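Local coordinates for protein putative N-acetylmuramoyl-L-alanine amidase (Neisseria meningitidis MC58, PDB 3CZX) that probably cleaves, as a zinc-dependent hydrolase, the link between N-acetylmuramoyl residues and L-amino acids in cell-wall glycopeptides, at residues A110-W115 with K159-G164; Q31-I36 with F144-I149; I40-Y45 with V49-T54; I6-G11 with N35-I40; A19-D24 with T153-F158. All blocks are in the same frame, centred on the assembly; numbering follows the deposited sequence.

How the contacts relate
Contacts 2, 3 and 4 line up along helix 26-45, in the order 2, 4, 3. Contact 3 is centred about 6 Å from contact 4, and contact 2 about 9 Å from it. Contacts 3 and 4 pack the helix on the neighbouring parallel strands 49-51 and 6-10 of the mixed sheet. Contact 2 packs it on segment 144-149, which lies on strand 142-145 of the same sheet. Contacts 1 and 5, centred about 13 Å apart, pack helix 99-113 and the hairpin 20-21/24-25 on helix 152-177. Contacts 3 and 5 are farthest apart, about 25 Å between centres. Along the chain, contact 4 closes before contact 3 opens, and both close before contact 1 opens.

Contact 1 (A110-W115 with K159-G164); sequences AKKTGW and KTTKWG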
# COMPACT_ATOMS: atom_id res chain seq x y z
N ALA A 110 -3.76 2.32 18.76
CA ALA A 110 -2.93 2.57 19.93
C ALA A 110 -2.12 1.34 20.37
O ALA A 110 -0.95 1.47 20.72
CB ALA A 110 -3.83 3.08 21.12
N LYS A 111 -2.75 0.17 20.38
CA LYS A 111 -2.06 -1.08 20.79
C LYS A 111 -0.84 -1.31 19.91
O LYS A 111 0.21 -1.68 20.40
CB LYS A 111 -2.99 -2.30 20.72
CG LYS A 111 -4.03 -2.32 21.79
CD LYS A 111 -5.28 -3.09 21.40
CE LYS A 111 -5.38 -4.42 22.01
NZ LYS A 111 -6.77 -4.91 21.72
N LYS A 112 -0.97 -1.05 18.61
CA LYS A 112 0.10 -1.36 17.66
C LYS A 112 1.22 -0.32 17.65
O LYS A 112 2.33 -0.61 17.23
CB LYS A 112 -0.49 -1.45 16.25
CG LYS A 112 0.48 -1.92 15.15
CD LYS A 112 0.74 -3.40 15.29
CE LYS A 112 1.53 -3.98 14.13
NZ LYS A 112 1.71 -5.48 14.35
N THR A 113 0.92 0.88 18.14
CA THR A 113 1.82 2.04 17.96
C THR A 113 2.34 2.72 19.21
O THR A 113 3.32 3.43 19.14
CB THR A 113 1.13 3.13 17.14
OG1 THR A 113 -0.05 3.54 17.84
CG2 THR A 113 0.75 2.61 15.75
N GLY A 114 1.65 2.56 20.33
CA GLY A 114 1.96 3.35 21.52
C GLY A 114 1.56 4.82 21.39
O GLY A 114 1.95 5.64 22.19
N TRP A 115 0.76 5.16 20.36
CA TRP A 115 0.27 6.52 20.19
C TRP A 115 -0.83 6.79 21.24
O TRP A 115 -1.59 5.89 21.62
CB TRP A 115 -0.34 6.70 18.80
CG TRP A 115 0.66 6.66 17.67
CD1 TRP A 115 2.01 6.88 17.75
CD2 TRP A 115 0.38 6.38 16.30
NE1 TRP A 115 2.59 6.73 16.50
CE2 TRP A 115 1.61 6.45 15.58
CE3 TRP A 115 -0.77 6.06 15.60
CZ2 TRP A 115 1.70 6.20 14.21
CZ3 TRP A 115 -0.67 5.83 14.21
CH2 TRP A 115 0.56 5.92 13.54
N LYS A 159 4.75 4.79 8.32
CA LYS A 159 5.29 4.33 7.04
C LYS A 159 5.95 2.96 7.13
O LYS A 159 5.87 2.19 6.17
CB LYS A 159 6.26 5.38 6.46
CG LYS A 159 5.61 6.66 6.02
CD LYS A 159 6.56 7.83 5.77
CE LYS A 159 7.38 7.68 4.57
NZ LYS A 159 8.21 8.93 4.32
N THR A 160 6.63 2.66 8.23
CA THR A 160 7.32 1.36 8.44
C THR A 160 6.42 0.24 8.91
O THR A 160 6.84 -0.90 8.84
CB THR A 160 8.48 1.49 9.43
OG1 THR A 160 7.96 1.81 10.73
CG2 THR A 160 9.48 2.54 8.94
N THR A 161 5.20 0.55 9.38
CA THR A 161 4.28 -0.45 9.96
C THR A 161 2.86 -0.32 9.40
O THR A 161 1.92 -0.82 9.97
CB THR A 161 4.26 -0.36 11.49
OG1 THR A 161 5.60 -0.18 11.95
CG2 THR A 161 3.70 -1.64 12.13
N LYS A 162 2.74 0.29 8.24
CA LYS A 162 1.47 0.58 7.58
C LYS A 162 0.58 -0.66 7.46
O LYS A 162 -0.60 -0.64 7.84
CB LYS A 162 1.82 1.10 6.17
CG LYS A 162 0.67 1.45 5.32
CD LYS A 162 1.14 2.29 4.18
CE LYS A 162 1.83 1.45 3.14
NZ LYS A 162 2.39 2.34 2.13
N TRP A 163 1.14 -1.75 6.97
CA TRP A 163 0.31 -2.93 6.70
C TRP A 163 -0.15 -3.55 7.99
O TRP A 163 -1.27 -4.05 8.10
CB TRP A 163 1.05 -3.94 5.77
CG TRP A 163 1.24 -3.40 4.42
CD1 TRP A 163 2.21 -2.55 4.00
CD2 TRP A 163 0.41 -3.65 3.27
NE1 TRP A 163 2.03 -2.23 2.68
CE2 TRP A 163 0.94 -2.89 2.21
CE3 TRP A 163 -0.73 -4.43 3.05
CZ2 TRP A 163 0.37 -2.90 0.94
CZ3 TRP A 163 -1.29 -4.42 1.78
CH2 TRP A 163 -0.74 -3.66 0.75
N GLY A 164 0.72 -3.52 9.01
CA GLY A 164 0.38 -4.04 10.32
C GLY A 164 -0.67 -3.21 11.04
O GLY A 164 -1.56 -3.75 11.73
O HOH W 1 -1.10 -6.16 12.90
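Among the flat groups, the peptide carbonyl of G164 meets K112: CE of K112 lies 3.9 Å from C of G164. The indole of W115 carries a neighbour from its own segment on one face, where CB of T113 sits 3.4 Å above the plane and over the ring centre. Outside the two segments, W115 packs on D154 and L157 of helix 152-177, and its ring meets that of F147 with the planes at about 40°. The lysine reaches across from the last turn of helix 99-113. Its chain bends at chi2 (73°), and CE of K112 lies 3.8 Å from CG2 of T161. The two side chains approach at a slant. Beyond CE, the ammonium NZ of K112 has a weak 3.2 Å bond to a water. The same water donates to O of G164 at 2.7 Å. Behind the lysine the chain leaves the helix at G114, which has positive phi. T113 closes an ST turn there, OG1 of T113 accepting from N of W115 at 3.1 Å. No direct polar bond links the two segments. This surface contact is an aliphatic touch, with the ammonium tied to O of G164 through a weakly held water.

Contact 2 (Q31-I36 with F144-I149); sequences QDMRNI and FEPFFI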
# COMPACT_ATOMS: atom_id res chain seq x y z
N GLN A 31 -5.63 6.90 0.88
CA GLN A 31 -5.82 5.87 -0.12
C GLN A 31 -5.24 4.53 0.38
O GLN A 31 -5.91 3.51 0.29
CB GLN A 31 -5.16 6.30 -1.44
CG GLN A 31 -5.03 5.23 -2.48
CD GLN A 31 -4.35 5.71 -3.73
OE1 GLN A 31 -3.47 6.57 -3.66
NE2 GLN A 31 -4.77 5.19 -4.89
N ASP A 32 -4.03 4.54 0.92
CA ASP A 32 -3.41 3.30 1.39
C ASP A 32 -4.26 2.73 2.52
O ASP A 32 -4.53 1.52 2.56
CB ASP A 32 -2.01 3.51 1.94
CG ASP A 32 -0.94 3.59 0.85
OD1 ASP A 32 -1.28 3.30 -0.32
OD2 ASP A 32 0.20 3.97 1.21
N MSE A 33 -4.64 3.57 3.50
CA MSE A 33 -5.42 3.05 4.62
C MSE A 33 -6.72 2.42 4.16
O MSE A 33 -7.05 1.30 4.60
CB MSE A 33 -5.70 4.13 5.66
CG MSE A 33 -4.48 4.55 6.38
SE MSE A 33 -4.75 5.82 7.86
CE MSE A 33 -4.26 7.46 6.90
N ARG A 34 -7.47 3.11 3.31
CA ARG A 34 -8.75 2.59 2.82
C ARG A 34 -8.52 1.27 2.05
O ARG A 34 -9.19 0.25 2.30
CB ARG A 34 -9.50 3.63 1.98
CG ARG A 34 -10.74 3.08 1.28
CD ARG A 34 -10.56 3.00 -0.23
NE ARG A 34 -10.76 4.29 -0.85
CZ ARG A 34 -9.96 4.86 -1.75
NH1 ARG A 34 -10.28 6.04 -2.23
NH2 ARG A 34 -8.82 4.29 -2.11
N ASN A 35 -7.56 1.27 1.12
CA ASN A 35 -7.34 0.09 0.28
C ASN A 35 -6.93 -1.13 1.09
O ASN A 35 -7.39 -2.26 0.81
CB ASN A 35 -6.29 0.39 -0.82
CG ASN A 35 -6.85 1.22 -1.94
OD1 ASN A 35 -8.04 1.48 -2.00
ND2 ASN A 35 -5.98 1.68 -2.86
N ILE A 36 -6.01 -0.93 2.03
CA ILE A 36 -5.44 -2.05 2.79
C ILE A 36 -6.50 -2.59 3.73
O ILE A 36 -6.72 -3.80 3.85
CB ILE A 36 -4.18 -1.68 3.52
CG1 ILE A 36 -3.10 -1.27 2.50
CG2 ILE A 36 -3.69 -2.81 4.38
CD1 ILE A 36 -1.90 -0.65 3.17
N PHE A 144 -11.79 9.37 10.70
CA PHE A 144 -10.73 8.75 11.50
C PHE A 144 -9.38 9.35 11.16
O PHE A 144 -8.97 9.29 10.00
CB PHE A 144 -10.74 7.22 11.27
CG PHE A 144 -9.86 6.42 12.21
CD1 PHE A 144 -9.61 6.83 13.49
CD2 PHE A 144 -9.32 5.21 11.79
CE1 PHE A 144 -8.83 6.06 14.36
CE2 PHE A 144 -8.56 4.47 12.63
CZ PHE A 144 -8.30 4.87 13.90
N GLU A 145 -8.72 9.89 12.18
CA GLU A 145 -7.40 10.50 12.06
C GLU A 145 -6.44 9.80 13.00
O GLU A 145 -6.17 10.24 14.11
CB GLU A 145 -7.49 11.99 12.38
CG GLU A 145 -8.43 12.73 11.47
CD GLU A 145 -8.40 14.20 11.70
OE1 GLU A 145 -7.47 14.88 11.22
OE2 GLU A 145 -9.29 14.69 12.39
N PRO A 146 -5.89 8.69 12.54
CA PRO A 146 -5.01 7.93 13.43
C PRO A 146 -3.72 8.63 13.85
O PRO A 146 -3.19 8.28 14.90
CB PRO A 146 -4.69 6.67 12.62
CG PRO A 146 -5.51 6.67 11.47
CD PRO A 146 -6.14 8.01 11.26
N PHE A 147 -3.21 9.58 13.07
CA PHE A 147 -1.97 10.26 13.44
C PHE A 147 -1.86 11.61 12.73
O PHE A 147 -2.60 11.87 11.80
CB PHE A 147 -0.72 9.39 13.14
CG PHE A 147 -0.48 9.17 11.68
CD1 PHE A 147 0.40 9.96 10.97
CD2 PHE A 147 -1.17 8.20 10.99
CE1 PHE A 147 0.58 9.76 9.60
CE2 PHE A 147 -0.97 7.98 9.64
CZ PHE A 147 -0.11 8.79 8.95
N PHE A 148 -0.90 12.40 13.21
CA PHE A 148 -0.61 13.71 12.65
C PHE A 148 0.48 13.52 11.62
O PHE A 148 1.60 13.11 11.95
CB PHE A 148 -0.09 14.63 13.75
CG PHE A 148 -1.15 15.20 14.65
CD1 PHE A 148 -1.49 16.54 14.58
CD2 PHE A 148 -1.81 14.38 15.56
CE1 PHE A 148 -2.48 17.04 15.40
CE2 PHE A 148 -2.81 14.90 16.37
CZ PHE A 148 -3.13 16.23 16.29
N ILE A 149 0.17 13.86 10.36
CA ILE A 149 1.14 13.80 9.29
C ILE A 149 2.29 14.75 9.55
O ILE A 149 3.40 14.54 9.04
CB ILE A 149 0.49 14.07 7.93
CG1 ILE A 149 1.37 13.56 6.80
CG2 ILE A 149 0.12 15.57 7.75
CD1 ILE A 149 0.74 13.73 5.43
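Apolar contact joins M33, P146 and F147. M33 is selenomethionine, and SE of M33 lies 3.8 Å from CG of the P146 ring. The two side chains run alongside each other, pointing opposite ways. A bend at chi3 (-99°) turns the terminal methyl toward F147, where CE of M33 lies 4.3 Å from CE2 of F147. It meets that ring obliquely. P146 also covers part of the F144 ring: CG of P146 stands 3.9 Å above one face of F144, offset toward the rim. Aromatic contact continues outside the segments, where the ring of F147 stacks with that of F158.

Polar groups lie on other sides of the helix. NH2 of R34 donates to OD1 of N35 at 2.9 Å. The donor stands above the amide plane, 47° out of it. R34 also forms a salt bridge with D52, which helps fix its guanidinium. D32 bridges to K162 of its own chain and to K162 of the second subunit.

The contact is buried, with the side chain of M33 about 9 Å from the zinc ion. M33 packs on F77 of strand 73-77 and on F158 of helix 152-177. It lies where helix 26-45 meets strand 73-77, the segment around P146 and F147, and helix 152-177.

Contact 3 (I40-Y45 with V49-T54); sequences ILRNDY and VKTDGT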
# COMPACT_ATOMS: atom_id res chain seq x y z
N ILE A 40 -8.23 -6.50 3.42
CA ILE A 40 -8.15 -7.47 4.50
C ILE A 40 -9.56 -7.89 4.94
O ILE A 40 -9.83 -9.07 5.20
CB ILE A 40 -7.31 -6.95 5.69
CG1 ILE A 40 -5.84 -6.77 5.24
CG2 ILE A 40 -7.38 -7.90 6.88
CD1 ILE A 40 -4.90 -6.14 6.26
N LEU A 41 -10.47 -6.92 5.03
CA LEU A 41 -11.84 -7.27 5.41
C LEU A 41 -12.44 -8.22 4.37
O LEU A 41 -13.12 -9.19 4.73
CB LEU A 41 -12.68 -6.00 5.60
CG LEU A 41 -12.40 -5.17 6.86
CD1 LEU A 41 -13.07 -3.84 6.74
CD2 LEU A 41 -12.83 -5.88 8.17
N ARG A 42 -12.19 -7.95 3.10
CA ARG A 42 -12.66 -8.84 2.01
C ARG A 42 -11.92 -10.18 1.98
O ARG A 42 -12.57 -11.25 2.03
CB ARG A 42 -12.56 -8.10 0.69
CG ARG A 42 -13.49 -6.97 0.58
CD ARG A 42 -13.12 -6.03 -0.56
NE ARG A 42 -14.16 -5.09 -0.90
CZ ARG A 42 -13.99 -3.95 -1.58
NH1 ARG A 42 -12.78 -3.58 -2.03
NH2 ARG A 42 -15.01 -3.18 -1.84
N ASN A 43 -10.58 -10.16 1.95
CA ASN A 43 -9.78 -11.42 1.88
C ASN A 43 -9.84 -12.33 3.06
O ASN A 43 -10.07 -13.55 2.90
CB ASN A 43 -8.29 -11.12 1.68
CG ASN A 43 -8.03 -10.37 0.42
OD1 ASN A 43 -8.87 -10.33 -0.47
ND2 ASN A 43 -6.84 -9.76 0.33
N ASP A 44 -9.58 -11.80 4.24
CA ASP A 44 -9.45 -12.65 5.41
C ASP A 44 -10.80 -13.02 6.00
O ASP A 44 -10.93 -14.07 6.65
CB ASP A 44 -8.60 -11.97 6.51
CG ASP A 44 -7.15 -11.86 6.15
OD1 ASP A 44 -6.80 -12.06 4.96
OD2 ASP A 44 -6.36 -11.58 7.08
N TYR A 45 -11.80 -12.16 5.79
CA TYR A 45 -13.09 -12.33 6.45
C TYR A 45 -14.30 -12.50 5.55
O TYR A 45 -15.38 -12.81 6.06
CB TYR A 45 -13.34 -11.16 7.41
CG TYR A 45 -12.29 -11.03 8.51
CD1 TYR A 45 -12.43 -11.71 9.71
CD2 TYR A 45 -11.18 -10.20 8.33
CE1 TYR A 45 -11.49 -11.58 10.71
CE2 TYR A 45 -10.21 -10.04 9.36
CZ TYR A 45 -10.38 -10.76 10.54
OH TYR A 45 -9.51 -10.67 11.61
N VAL A 49 -17.73 -4.86 1.89
CA VAL A 49 -17.20 -3.50 2.00
C VAL A 49 -17.59 -2.69 0.78
O VAL A 49 -17.38 -3.12 -0.36
CB VAL A 49 -15.68 -3.49 2.15
CG1 VAL A 49 -15.18 -2.08 2.44
CG2 VAL A 49 -15.26 -4.46 3.26
N LYS A 50 -18.13 -1.50 1.02
CA LYS A 50 -18.37 -0.54 -0.05
C LYS A 50 -17.39 0.60 0.10
O LYS A 50 -17.22 1.13 1.18
CB LYS A 50 -19.81 -0.05 -0.02
CG LYS A 50 -20.82 -1.19 -0.15
CD LYS A 50 -22.22 -0.74 -0.50
CE LYS A 50 -23.25 -1.83 -0.12
NZ LYS A 50 -24.59 -1.51 -0.71
N THR A 51 -16.78 1.01 -1.00
CA THR A 51 -15.80 2.08 -0.98
C THR A 51 -16.07 3.11 -2.08
O THR A 51 -16.95 2.94 -2.93
CB THR A 51 -14.38 1.50 -1.18
OG1 THR A 51 -14.25 1.06 -2.55
CG2 THR A 51 -14.10 0.33 -0.26
N ASP A 52 -15.26 4.15 -2.03
CA ASP A 52 -15.09 5.12 -3.11
C ASP A 52 -13.98 4.69 -4.10
O ASP A 52 -13.38 5.55 -4.76
CB ASP A 52 -14.77 6.49 -2.54
CG ASP A 52 -13.52 6.48 -1.60
OD1 ASP A 52 -13.14 5.41 -1.11
OD2 ASP A 52 -12.97 7.57 -1.32
N GLY A 53 -13.71 3.40 -4.18
CA GLY A 53 -12.73 2.83 -5.11
C GLY A 53 -11.35 2.58 -4.55
O GLY A 53 -11.14 2.59 -3.34
N THR A 54 -10.39 2.33 -5.44
CA THR A 54 -9.00 2.07 -5.06
C THR A 54 -8.05 3.23 -5.39
O THR A 54 -6.87 3.18 -5.02
CB THR A 54 -8.48 0.76 -5.69
OG1 THR A 54 -8.40 0.87 -7.11
CG2 THR A 54 -9.42 -0.37 -5.35
O HOH W 2 -12.49 -0.76 -3.27
O HOH W 3 -16.63 -0.79 -3.30
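R42 runs from helix 26-45 to the backbone of V49 on the edge strand. CB of R42 is directed from the helix toward that strand. CG stands anti to the carbonyl carbon (chi1 -67°), and from there the chain is extended to NE. CG of R42 lies 4.1 Å from CG2 of V49. NE of R42 comes next, 3.8 Å from CB of V49. CZ of R42 is 3.7 Å from O of V49, and CG1 of V49 lies over one face of the guanidinium. At the tip, NH2 of R42 donates to O of V49 at 2.8 Å, with an N-H...O angle of 148°. The donor stands above the carbonyl plane, 49° out of it. CG2 of T51 is 4.0 Å from NH2 of R42. NH1 of R42 donates to a water at 3.1 Å, and this water also pairs with OG1 of T51. A second water lies at the guanidinium edge, weakly bonded to NH2, and it accepts from N of T51. OG1 of T51 accepts from N of G53 at 2.9 Å, an ST turn. Next to the arginine, L41 and V49 cross at about a right angle, CB of L41 being 3.8 Å from CG2 of V49.

Strand 49-51 is outermost here, beside strand 6-10. L41 packs on I6 and L8 of that neighbour and on A170, so this part of helix 26-45 lies between the sheet and helix 152-177.

Contact 4 (I6-G11 with N35-I40); sequences ICLTAG and NIVASI
L8 packs on a helical turn, at V37 and A38, where O of I36 is gripped twice. N of I40 donates to O of I36 as the ordinary helical bond, at 3.1 Å. OG of S39 adds a shorter bond to O of I36, 2.8 Å, with a C=O...OG angle of 114° and a tilt of 29° from the carbonyl plane. Both donors reach O of I36 from the same face of its plane. The serine hydroxyl is thereby folded back on its own helix, with no contact to the strand segment.

The strand side is purely apolar. CD1 of L8 is the methyl that does the touching. CD1 of L8 lies 3.7 Å from CG1 of V37 and 3.9 Å from CB of A38. It also rests against the helix backbone, CD1 of L8 being 3.6 Å from N of A38. The small side chain of A38 probably helps the methyl come close to the backbone. CG1 of V37 stands anti to its backbone N (chi1 175°), which places it beside that methyl.

Strand 6-10, helix 26-45 and strand 49-51 form a beta-alpha-beta crossover, the two strands being parallel neighbours in the sheet. The hairpin of strands 20-21 and 24-25 lies on the way to the helix. Two zinc ligands, H12 and E26, also sit on this connection, just beyond the strand and at the helix start. V37 also touches C166 of helix 152-177. L8 also packs on I75 and F77 of strand 73-77, beside its own strand in the sheet.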
# COMPACT_ATOMS: atom_id res chain seq x y z
N ILE A 6 -19.88 -2.53 5.57
CA ILE A 6 -18.85 -1.62 6.05
C ILE A 6 -18.57 -0.66 4.90
O ILE A 6 -18.32 -1.11 3.78
CB ILE A 6 -17.57 -2.39 6.38
CG1 ILE A 6 -17.82 -3.41 7.49
CG2 ILE A 6 -16.44 -1.44 6.82
CD1 ILE A 6 -17.12 -4.69 7.30
N CYS A 7 -18.59 0.63 5.16
CA CYS A 7 -18.25 1.66 4.18
C CYS A 7 -16.89 2.23 4.56
O CYS A 7 -16.68 2.62 5.71
CB CYS A 7 -19.30 2.79 4.15
SG CYS A 7 -18.85 4.26 3.21
N LEU A 8 -15.94 2.21 3.62
CA LEU A 8 -14.65 2.82 3.82
C LEU A 8 -14.35 3.81 2.70
O LEU A 8 -14.42 3.41 1.51
CB LEU A 8 -13.56 1.74 3.81
CG LEU A 8 -13.63 0.62 4.85
CD1 LEU A 8 -12.48 -0.34 4.66
CD2 LEU A 8 -13.64 1.11 6.33
N THR A 9 -13.99 5.04 3.06
CA THR A 9 -13.56 6.00 2.04
C THR A 9 -12.28 6.67 2.43
O THR A 9 -11.80 6.49 3.54
CB THR A 9 -14.69 7.02 1.79
OG1 THR A 9 -14.95 7.75 2.97
CG2 THR A 9 -15.97 6.26 1.34
N ALA A 10 -11.69 7.41 1.49
CA ALA A 10 -10.43 8.13 1.71
C ALA A 10 -10.71 9.61 1.57
O ALA A 10 -11.42 10.05 0.66
CB ALA A 10 -9.32 7.70 0.67
N GLY A 11 -10.11 10.40 2.45
CA GLY A 11 -10.19 11.85 2.31
C GLY A 11 -9.31 12.36 1.19
O GLY A 11 -8.27 11.77 0.87
N ASN A 35 -7.56 1.27 1.12
CA ASN A 35 -7.34 0.09 0.28
C ASN A 35 -6.93 -1.13 1.09
O ASN A 35 -7.39 -2.26 0.81
CB ASN A 35 -6.29 0.39 -0.82
CG ASN A 35 -6.85 1.22 -1.94
OD1 ASN A 35 -8.04 1.48 -2.00
ND2 ASN A 35 -5.98 1.68 -2.86
N ILE A 36 -6.01 -0.93 2.03
CA ILE A 36 -5.44 -2.05 2.79
C ILE A 36 -6.50 -2.59 3.73
O ILE A 36 -6.72 -3.80 3.85
CB ILE A 36 -4.18 -1.68 3.52
CG1 ILE A 36 -3.10 -1.27 2.50
CG2 ILE A 36 -3.69 -2.81 4.38
CD1 ILE A 36 -1.90 -0.65 3.17
N VAL A 37 -7.18 -1.70 4.47
CA VAL A 37 -8.20 -2.19 5.37
C VAL A 37 -9.30 -2.90 4.60
O VAL A 37 -9.78 -3.93 5.06
CB VAL A 37 -8.75 -1.05 6.25
CG1 VAL A 37 -9.94 -1.53 7.13
CG2 VAL A 37 -7.69 -0.49 7.15
N ALA A 38 -9.70 -2.35 3.47
CA ALA A 38 -10.77 -2.95 2.63
C ALA A 38 -10.35 -4.34 2.17
O ALA A 38 -11.12 -5.32 2.26
CB ALA A 38 -11.08 -2.06 1.45
N SER A 39 -9.11 -4.43 1.67
CA SER A 39 -8.63 -5.71 1.12
C SER A 39 -8.60 -6.83 2.18
O SER A 39 -8.94 -7.97 1.86
CB SER A 39 -7.26 -5.54 0.49
OG SER A 39 -6.30 -5.28 1.48
N ILE A 40 -8.23 -6.50 3.42
CA ILE A 40 -8.15 -7.47 4.50
C ILE A 40 -9.56 -7.89 4.94
O ILE A 40 -9.83 -9.07 5.20
CB ILE A 40 -7.31 -6.95 5.69
CG1 ILE A 40 -5.84 -6.77 5.24
CG2 ILE A 40 -7.38 -7.90 6.88
CD1 ILE A 40 -4.90 -6.14 6.26

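Contact 5 (A19-D24 with T153-F158); sequences AVNGSD and TDLALF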
# COMPACT_ATOMS: atom_id res chain seq x y z
N ALA A 19 -3.12 17.63 3.74
CA ALA A 19 -1.85 18.03 4.33
C ALA A 19 -0.71 17.26 3.68
O ALA A 19 -0.91 16.16 3.16
CB ALA A 19 -1.85 17.84 5.84
N VAL A 20 0.46 17.91 3.63
CA VAL A 20 1.66 17.36 3.02
C VAL A 20 2.81 17.49 4.01
O VAL A 20 2.89 18.45 4.76
CB VAL A 20 2.01 18.00 1.62
CG1 VAL A 20 0.81 17.88 0.65
CG2 VAL A 20 2.50 19.46 1.75
N ASN A 21 3.70 16.50 4.01
CA ASN A 21 4.93 16.56 4.76
C ASN A 21 5.99 16.01 3.81
O ASN A 21 6.09 14.81 3.60
CB ASN A 21 4.82 15.77 6.07
CG ASN A 21 6.07 15.86 6.95
OD1 ASN A 21 7.16 16.23 6.48
ND2 ASN A 21 5.93 15.50 8.22
N GLY A 22 6.78 16.89 3.21
CA GLY A 22 7.70 16.44 2.17
C GLY A 22 6.92 15.88 1.00
O GLY A 22 5.95 16.51 0.53
N SER A 23 7.32 14.70 0.53
CA SER A 23 6.58 14.05 -0.55
C SER A 23 5.51 13.09 -0.03
O SER A 23 4.89 12.40 -0.83
CB SER A 23 7.51 13.34 -1.54
OG SER A 23 8.29 12.37 -0.89
N ASP A 24 5.30 13.08 1.28
CA ASP A 24 4.16 12.37 1.85
C ASP A 24 2.92 13.25 1.82
O ASP A 24 2.91 14.37 2.36
CB ASP A 24 4.48 11.95 3.28
CG ASP A 24 5.60 10.92 3.32
OD1 ASP A 24 5.59 9.98 2.53
OD2 ASP A 24 6.50 11.07 4.16
N THR A 153 8.12 11.79 13.55
CA THR A 153 8.37 10.52 14.23
C THR A 153 7.18 9.57 14.06
O THR A 153 7.36 8.40 13.66
CB THR A 153 8.68 10.73 15.74
OG1 THR A 153 9.95 11.41 15.85
CG2 THR A 153 8.77 9.38 16.48
N ASP A 154 5.97 10.06 14.33
CA ASP A 154 4.77 9.20 14.16
C ASP A 154 4.55 8.79 12.69
O ASP A 154 4.20 7.67 12.38
CB ASP A 154 3.51 9.92 14.63
CG ASP A 154 3.54 10.28 16.09
OD1 ASP A 154 4.36 9.72 16.85
OD2 ASP A 154 2.73 11.16 16.46
N LEU A 155 4.80 9.73 11.78
CA LEU A 155 4.71 9.45 10.36
C LEU A 155 5.72 8.37 9.95
O LEU A 155 5.40 7.46 9.15
CB LEU A 155 4.93 10.75 9.55
CG LEU A 155 5.03 10.59 8.03
CD1 LEU A 155 3.83 9.91 7.35
CD2 LEU A 155 5.34 11.91 7.36
N ALA A 156 6.94 8.45 10.45
CA ALA A 156 7.93 7.38 10.17
C ALA A 156 7.43 6.04 10.67
O ALA A 156 7.63 5.03 9.98
CB ALA A 156 9.29 7.71 10.81
N LEU A 157 6.85 6.01 11.85
CA LEU A 157 6.33 4.74 12.41
C LEU A 157 5.24 4.20 11.54
O LEU A 157 5.23 2.99 11.25
CB LEU A 157 5.83 4.94 13.85
CG LEU A 157 5.48 3.61 14.53
CD1 LEU A 157 6.73 2.79 14.74
CD2 LEU A 157 4.84 3.95 15.86
N PHE A 158 4.34 5.08 11.10
CA PHE A 158 3.24 4.68 10.22
C PHE A 158 3.82 4.08 8.95
O PHE A 158 3.39 3.04 8.52
CB PHE A 158 2.30 5.80 9.85
CG PHE A 158 1.21 5.38 8.90
CD1 PHE A 158 0.13 4.64 9.33
CD2 PHE A 158 1.29 5.66 7.54
CE1 PHE A 158 -0.87 4.22 8.43
CE2 PHE A 158 0.29 5.23 6.67
CZ PHE A 158 -0.79 4.50 7.14
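L155 is the packed part of this contact. Its CD2 sits between two polar side chains of the hairpin, N21 and D24. OD2 of D24 lies 3.5 Å from CD2 of L155, and ND2 of N21 lies 3.7 Å from the same CD2 of L155. CG of L155 is anti to its backbone N (chi1 173°), which sends the branch across to the hairpin. N21 and L155 lie side by side, while D24 and L155 meet at a slant. L155 also packs on L29 of helix 26-45.

The looser part is the tip of the hairpin. N21 to D24 is a type II' beta turn, in which N of N21 donates to O of D24 at 2.8 Å and N of D24 donates to O of N21 at 3.0 Å. G22, with positive phi, is exposed there. S23 makes no contact with segment 153-158 of its own chain, but its OG bonds to K159 of the second subunit.

The polar ends are held elsewhere. ND2 of N21 donates to O of I149 and to OD1 of D152. OD2 of D24 forms a salt bridge with K159 of its own chain, and OD1 one with K159 of the second subunit. No hydrogen bond joins the two segments; L155 makes apolar contact with groups whose polar ends are held by outside partners. The two lysines would probably favour the charged form of D24.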